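Local coordinates for Beta/gamma crystallin 'Greek key' domain-containing protein (Methanosaeta thermophila PT, PDB 5HT7) that binds transition-metal ions, iron(II) among them, as a trimeric betagamma-crystallin, at residues R45-P50 / S78-S83; A22-D27 / N74-M79. One frame throughout, in Å; residues are numbered along the deposited sequence.

Interaction 1 of 2, residues R45-P50 / S78-S83; sequences RLYREP and SMKRIS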
loop_
_atom_site.group_PDB
_atom_site.type_symbol
_atom_site.label_atom_id
_atom_site.label_comp_id
_atom_site.label_asym_id
_atom_site.label_seq_id
_atom_site.Cartn_x
_atom_site.Cartn_y
_atom_site.Cartn_z
ATOM N N ARG A 45 -16.966 -0.620 9.872
ATOM C CA ARG A 45 -17.162 -0.714 11.308
ATOM C C ARG A 45 -15.864 -1.212 11.947
ATOM O O ARG A 45 -15.239 -2.157 11.452
ATOM C CB ARG A 45 -18.336 -1.649 11.631
ATOM C CG ARG A 45 -18.719 -1.714 13.099
ATOM C CD ARG A 45 -20.007 -2.534 13.294
ATOM N NE ARG A 45 -21.105 -2.005 12.483
ATOM C CZ ARG A 45 -22.237 -2.655 12.222
ATOM N NH1 ARG A 45 -22.446 -3.868 12.713
ATOM N NH2 ARG A 45 -23.168 -2.082 11.468
ATOM N N LEU A 46 -15.453 -0.553 13.025
ATOM C CA LEU A 46 -14.230 -0.897 13.749
ATOM C C LEU A 46 -14.584 -1.505 15.095
ATOM O O LEU A 46 -15.568 -1.112 15.705
ATOM C CB LEU A 46 -13.363 0.342 13.959
ATOM C CG LEU A 46 -12.411 0.806 12.854
ATOM C CD1 LEU A 46 -13.116 0.939 11.523
ATOM C CD2 LEU A 46 -11.791 2.131 13.288
ATOM N N TYR A 47 -13.766 -2.438 15.567
ATOM C CA TYR A 47 -14.051 -3.158 16.805
ATOM C C TYR A 47 -12.838 -3.146 17.729
ATOM O O TYR A 47 -11.701 -3.160 17.253
ATOM C CB TYR A 47 -14.440 -4.611 16.506
ATOM C CG TYR A 47 -15.566 -4.807 15.513
ATOM C CD1 TYR A 47 -15.352 -4.657 14.137
ATOM C CD2 TYR A 47 -16.837 -5.191 15.943
ATOM C CE1 TYR A 47 -16.385 -4.851 13.226
ATOM C CE2 TYR A 47 -17.867 -5.391 15.044
ATOM C CZ TYR A 47 -17.636 -5.229 13.694
ATOM O OH TYR A 47 -18.657 -5.434 12.805
ATOM N N ARG A 48 -13.078 -3.152 19.041
ATOM C CA ARG A 48 -11.991 -3.177 20.024
ATOM C C ARG A 48 -11.290 -4.523 20.102
ATOM O O ARG A 48 -10.086 -4.587 20.369
ATOM C CB ARG A 48 -12.517 -2.816 21.412
ATOM C CG ARG A 48 -13.136 -1.444 21.489
ATOM C CD ARG A 48 -13.739 -1.188 22.862
ATOM N NE ARG A 48 -14.292 0.156 22.899
ATOM C CZ ARG A 48 -15.524 0.456 22.519
ATOM N NH1 ARG A 48 -16.340 -0.506 22.099
ATOM N NH2 ARG A 48 -15.942 1.711 22.561
ATOM N N GLU A 49 -12.052 -5.596 19.890
ATOM C CA GLU A 49 -11.545 -6.955 20.048
ATOM C C GLU A 49 -11.474 -7.675 18.702
ATOM O O GLU A 49 -12.120 -7.263 17.744
ATOM C CB GLU A 49 -12.437 -7.740 21.028
ATOM C CG GLU A 49 -12.383 -7.210 22.455
ATOM C CD GLU A 49 -13.278 -7.973 23.413
ATOM O OE1 GLU A 49 -13.892 -8.980 22.993
ATOM O OE2 GLU A 49 -13.369 -7.562 24.590
ATOM N N PRO A 50 -10.690 -8.760 18.632
ATOM C CA PRO A 50 -10.662 -9.585 17.419
ATOM C C PRO A 50 -12.035 -10.168 17.101
ATOM O O PRO A 50 -12.896 -10.195 17.985
ATOM C CB PRO A 50 -9.680 -10.704 17.774
ATOM C CG PRO A 50 -8.829 -10.143 18.860
ATOM C CD PRO A 50 -9.710 -9.214 19.637
ATOM N N SER A 78 -10.291 -5.589 15.260
ATOM C CA SER A 78 -10.793 -6.085 13.984
ATOM C C SER A 78 -11.589 -4.979 13.301
ATOM O O SER A 78 -11.949 -3.979 13.933
ATOM C CB SER A 78 -11.668 -7.334 14.176
ATOM O OG SER A 78 -12.771 -7.059 15.021
ATOM N N MET A 79 -11.847 -5.146 12.008
ATOM C CA MET A 79 -12.667 -4.189 11.273
ATOM C C MET A 79 -13.204 -4.837 10.012
ATOM O O MET A 79 -12.606 -5.770 9.483
ATOM C CB MET A 79 -11.877 -2.920 10.928
ATOM C CG MET A 79 -10.565 -3.171 10.212
ATOM S SD MET A 79 -9.539 -1.680 10.100
ATOM C CE MET A 79 -10.582 -0.576 9.208
ATOM N N LYS A 80 -14.335 -4.343 9.532
ATOM C CA LYS A 80 -14.950 -4.919 8.343
ATOM C C LYS A 80 -15.838 -3.908 7.634
ATOM O O LYS A 80 -16.416 -3.011 8.250
ATOM C CB LYS A 80 -15.764 -6.179 8.689
ATOM C CG LYS A 80 -17.211 -5.931 9.091
ATOM C CD LYS A 80 -18.113 -7.157 8.828
ATOM C CE LYS A 80 -18.166 -7.517 7.334
ATOM N NZ LYS A 80 -19.417 -8.241 6.908
ATOM N N ARG A 81 -15.918 -4.065 6.322
ATOM C CA ARG A 81 -16.764 -3.241 5.487
ATOM C C ARG A 81 -18.201 -3.699 5.670
ATOM O O ARG A 81 -18.491 -4.880 5.526
ATOM C CB ARG A 81 -16.327 -3.363 4.028
ATOM C CG ARG A 81 -16.920 -2.333 3.107
ATOM C CD ARG A 81 -16.445 -2.547 1.682
ATOM N NE ARG A 81 -17.251 -1.762 0.757
ATOM C CZ ARG A 81 -17.086 -1.748 -0.560
ATOM N NH1 ARG A 81 -16.132 -2.479 -1.118
ATOM N NH2 ARG A 81 -17.875 -0.997 -1.312
ATOM N N ILE A 82 -19.103 -2.781 5.998
ATOM C CA ILE A 82 -20.493 -3.186 6.204
ATOM C C ILE A 82 -21.375 -2.887 4.996
ATOM O O ILE A 82 -22.492 -3.405 4.886
ATOM C CB ILE A 82 -21.096 -2.521 7.455
ATOM C CG1 ILE A 82 -20.868 -1.014 7.420
ATOM C CG2 ILE A 82 -20.500 -3.131 8.716
ATOM C CD1 ILE A 82 -21.286 -0.307 8.691
ATOM N N SER A 83 -20.868 -2.063 4.086
ATOM C CA SER A 83 -21.589 -1.737 2.863
ATOM C C SER A 83 -20.619 -1.343 1.759
ATOM O O SER A 83 -19.591 -0.720 2.028
ATOM C CB SER A 83 -22.578 -0.601 3.110
ATOM O OG SER A 83 -21.883 0.622 3.277
#

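Interaction 2 of 2, residues A22-D27 / N74-M79; sequences ADVGAD and NVIGSM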
loop_
_atom_site.group_PDB
_atom_site.type_symbol
_atom_site.label_atom_id
_atom_site.label_comp_id
_atom_site.label_asym_id
_atom_site.label_seq_id
_atom_site.Cartn_x
_atom_site.Cartn_y
_atom_site.Cartn_z
ATOM N N ALA A 22 -10.076 -9.858 10.753
ATOM C CA ALA A 22 -10.644 -10.376 11.993
ATOM C C ALA A 22 -9.660 -10.302 13.154
ATOM O O ALA A 22 -10.022 -10.587 14.288
ATOM C CB ALA A 22 -11.126 -11.833 11.803
ATOM N N ASP A 23 -8.416 -9.924 12.878
ATOM C CA ASP A 23 -7.392 -9.944 13.919
ATOM C C ASP A 23 -6.241 -9.013 13.555
ATOM O O ASP A 23 -5.167 -9.480 13.191
ATOM C CB ASP A 23 -6.901 -11.378 14.112
ATOM C CG ASP A 23 -6.277 -11.629 15.477
ATOM O OD1 ASP A 23 -6.266 -10.734 16.340
ATOM O OD2 ASP A 23 -5.806 -12.764 15.679
ATOM N N VAL A 24 -6.480 -7.705 13.634
ATOM C CA VAL A 24 -5.473 -6.717 13.232
ATOM C C VAL A 24 -4.181 -6.912 14.028
ATOM O O VAL A 24 -3.074 -6.849 13.473
ATOM C CB VAL A 24 -5.980 -5.267 13.415
ATOM C CG1 VAL A 24 -4.834 -4.273 13.222
ATOM C CG2 VAL A 24 -7.108 -4.955 12.449
ATOM N N GLY A 25 -4.328 -7.219 15.315
ATOM C CA GLY A 25 -3.185 -7.363 16.210
ATOM C C GLY A 25 -2.337 -8.603 15.990
ATOM O O GLY A 25 -1.281 -8.764 16.602
ATOM N N ALA A 26 -2.803 -9.494 15.124
ATOM C CA ALA A 26 -2.057 -10.697 14.792
ATOM C C ALA A 26 -0.999 -10.400 13.724
ATOM O O ALA A 26 -0.158 -11.243 13.430
ATOM C CB ALA A 26 -3.011 -11.803 14.324
ATOM N N ASP A 27 -1.042 -9.195 13.160
ATOM C CA ASP A 27 -0.088 -8.775 12.135
ATOM C C ASP A 27 1.189 -8.252 12.780
ATOM O O ASP A 27 1.244 -7.103 13.195
ATOM C CB ASP A 27 -0.693 -7.693 11.230
ATOM C CG ASP A 27 0.103 -7.496 9.937
ATOM O OD1 ASP A 27 1.266 -7.945 9.879
ATOM O OD2 ASP A 27 -0.445 -6.905 8.981
ATOM N N ASN A 74 -8.549 3.886 20.123
ATOM C CA ASN A 74 -7.121 3.786 20.390
ATOM C C ASN A 74 -6.576 2.406 20.025
ATOM O O ASN A 74 -5.378 2.245 19.786
ATOM C CB ASN A 74 -6.828 4.122 21.858
ATOM C CG ASN A 74 -6.845 5.629 22.130
ATOM O OD1 ASN A 74 -5.900 6.345 21.805
ATOM N ND2 ASN A 74 -7.943 6.113 22.710
ATOM N N VAL A 75 -7.460 1.415 19.968
ATOM C CA VAL A 75 -7.066 0.077 19.557
ATOM C C VAL A 75 -8.096 -0.503 18.588
ATOM O O VAL A 75 -9.295 -0.293 18.747
ATOM C CB VAL A 75 -6.890 -0.859 20.771
ATOM C CG1 VAL A 75 -8.159 -0.910 21.603
ATOM C CG2 VAL A 75 -6.477 -2.257 20.321
ATOM N N ILE A 76 -7.622 -1.204 17.564
ATOM C CA ILE A 76 -8.521 -1.844 16.610
ATOM C C ILE A 76 -8.225 -3.333 16.577
ATOM O O ILE A 76 -7.212 -3.771 16.024
ATOM C CB ILE A 76 -8.382 -1.237 15.190
ATOM C CG1 ILE A 76 -8.641 0.274 15.233
ATOM C CG2 ILE A 76 -9.335 -1.925 14.215
ATOM C CD1 ILE A 76 -8.505 0.967 13.874
ATOM N N GLY A 77 -9.097 -4.126 17.189
ATOM C CA GLY A 77 -8.872 -5.553 17.212
ATOM C C GLY A 77 -9.309 -6.198 15.913
ATOM O O GLY A 77 -8.789 -7.243 15.527
ATOM N N SER A 78 -10.291 -5.589 15.260
ATOM C CA SER A 78 -10.793 -6.085 13.984
ATOM C C SER A 78 -11.589 -4.979 13.301
ATOM O O SER A 78 -11.949 -3.979 13.933
ATOM C CB SER A 78 -11.668 -7.334 14.176
ATOM O OG SER A 78 -12.771 -7.059 15.021
ATOM N N MET A 79 -11.847 -5.146 12.008
ATOM C CA MET A 79 -12.667 -4.189 11.273
ATOM C C MET A 79 -13.204 -4.837 10.012
ATOM O O MET A 79 -12.606 -5.770 9.483
ATOM C CB MET A 79 -11.877 -2.920 10.928
ATOM C CG MET A 79 -10.565 -3.171 10.212
ATOM S SD MET A 79 -9.539 -1.680 10.100
ATOM C CE MET A 79 -10.582 -0.576 9.208
HETATM O O HOH W 1 -6.434 -8.169 16.798
#

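Interaction 1 of 2, residues R45-P50 / S78-S83
This is an antiparallel strand pairing in the middle of one sheet of the betagamma-crystallin domain, joining 45-47 to the C-terminal strand 78-81. R45 and K80 form a hydrogen-bonded pair, R45 N reaching K80 O at 2.9 Å with the N-H nearly straight (169°) and K80 N donating back to R45 O. Toward the other end, Y47 N donates to S78 O, while the return bond from S78 N to Y47 O is weak. On one face L46 and M79 run side by side, touching through L46 CD1 and M79 CE at 3.8 Å. The opposite face carries R45, Y47, S78 and K80. There the Y47 ring presents its edge to S78 O and M79 CA. With CG anti to the backbone N (chi1 -174°) and the chain bent at chi3, R45 crosses I82 at about a right angle, and I82 CG2 sits over one guanidinium face, toward its rim. R45 NE is salt-bridged to E59; an alanine in place of R45 would probably leave E59 without this partner and I82 less well packed. S78 OG donates to E49 O at 2.8 Å, just past the corner at R48, and is also bonded to F52 N. Strands 44-47 and 78-81, distant in sequence yet adjacent, give the non-sequential strand order of the crystallin Greek key.

Interaction 2 of 2, residues A22-D27 / N74-M79
One backbone carbonyl, that of G77, accepts the one direct hydrogen bond between the 22-27 turn and the approach to strand 78-81, and a water-mediated one as well. V24 N donates to G77 O at 3.0 Å, coming from well above the carbonyl plane (49° out of it) rather than along a lone pair. A water also donates to G77 O, at 2.8 Å. That water gives its other proton to D23 OD1 at 2.6 Å and accepts from G25 N, so it ties D23 and G25, just before and within the 3-10 segment 24-26, to the same oxygen. D23 CA adds a CA-H...O contact to G77 O at 3.4 Å. The turn is braced internally by the backbone bond from A26 N to D23 O. V24 supplies the apolar part. Its CB lies 3.3 Å from I76 O, while CG2, anti to the carbonyl carbon, reaches I76 CG2 at 4.2 Å and comes up to S78 CA and M79 CG. S78 CB rests against A22 O at 3.6 Å. G77 and S78 together face Y47 as a classic beta bulge, at the start of strand 78-81. Farther along the turn, D27 is salt-bridged to K15 and hydrogen-bonded to G12 of the second subunit. On the inner side, I76 packs on L46 of strand 44-47, and I76 and M79 on L4 of strand 3-5, in the other sheet.

How the interactions relate
The centres of the two interactions lie about 8 Å apart, and both end on the same part of the chain: residues S78 and M79 belong to each. Along the sequence 22-27 comes first, then 45-50, and finally 74-83, which serves both. Strand 78-81 sits between 20-21 and 44-47 in its sheet, so interaction 1 holds it along one edge while interaction 2 fastens its beginning to the turn that follows 20-21. They touch directly, with Y47 O 2.8 Å from G77 N, a probable hydrogen bond, and P50 packed on A22 and D23. The C-terminal strand is thereby tied to two earlier parts of the domain, and through the 22-27 turn this region reaches the subunit interface of the trimer.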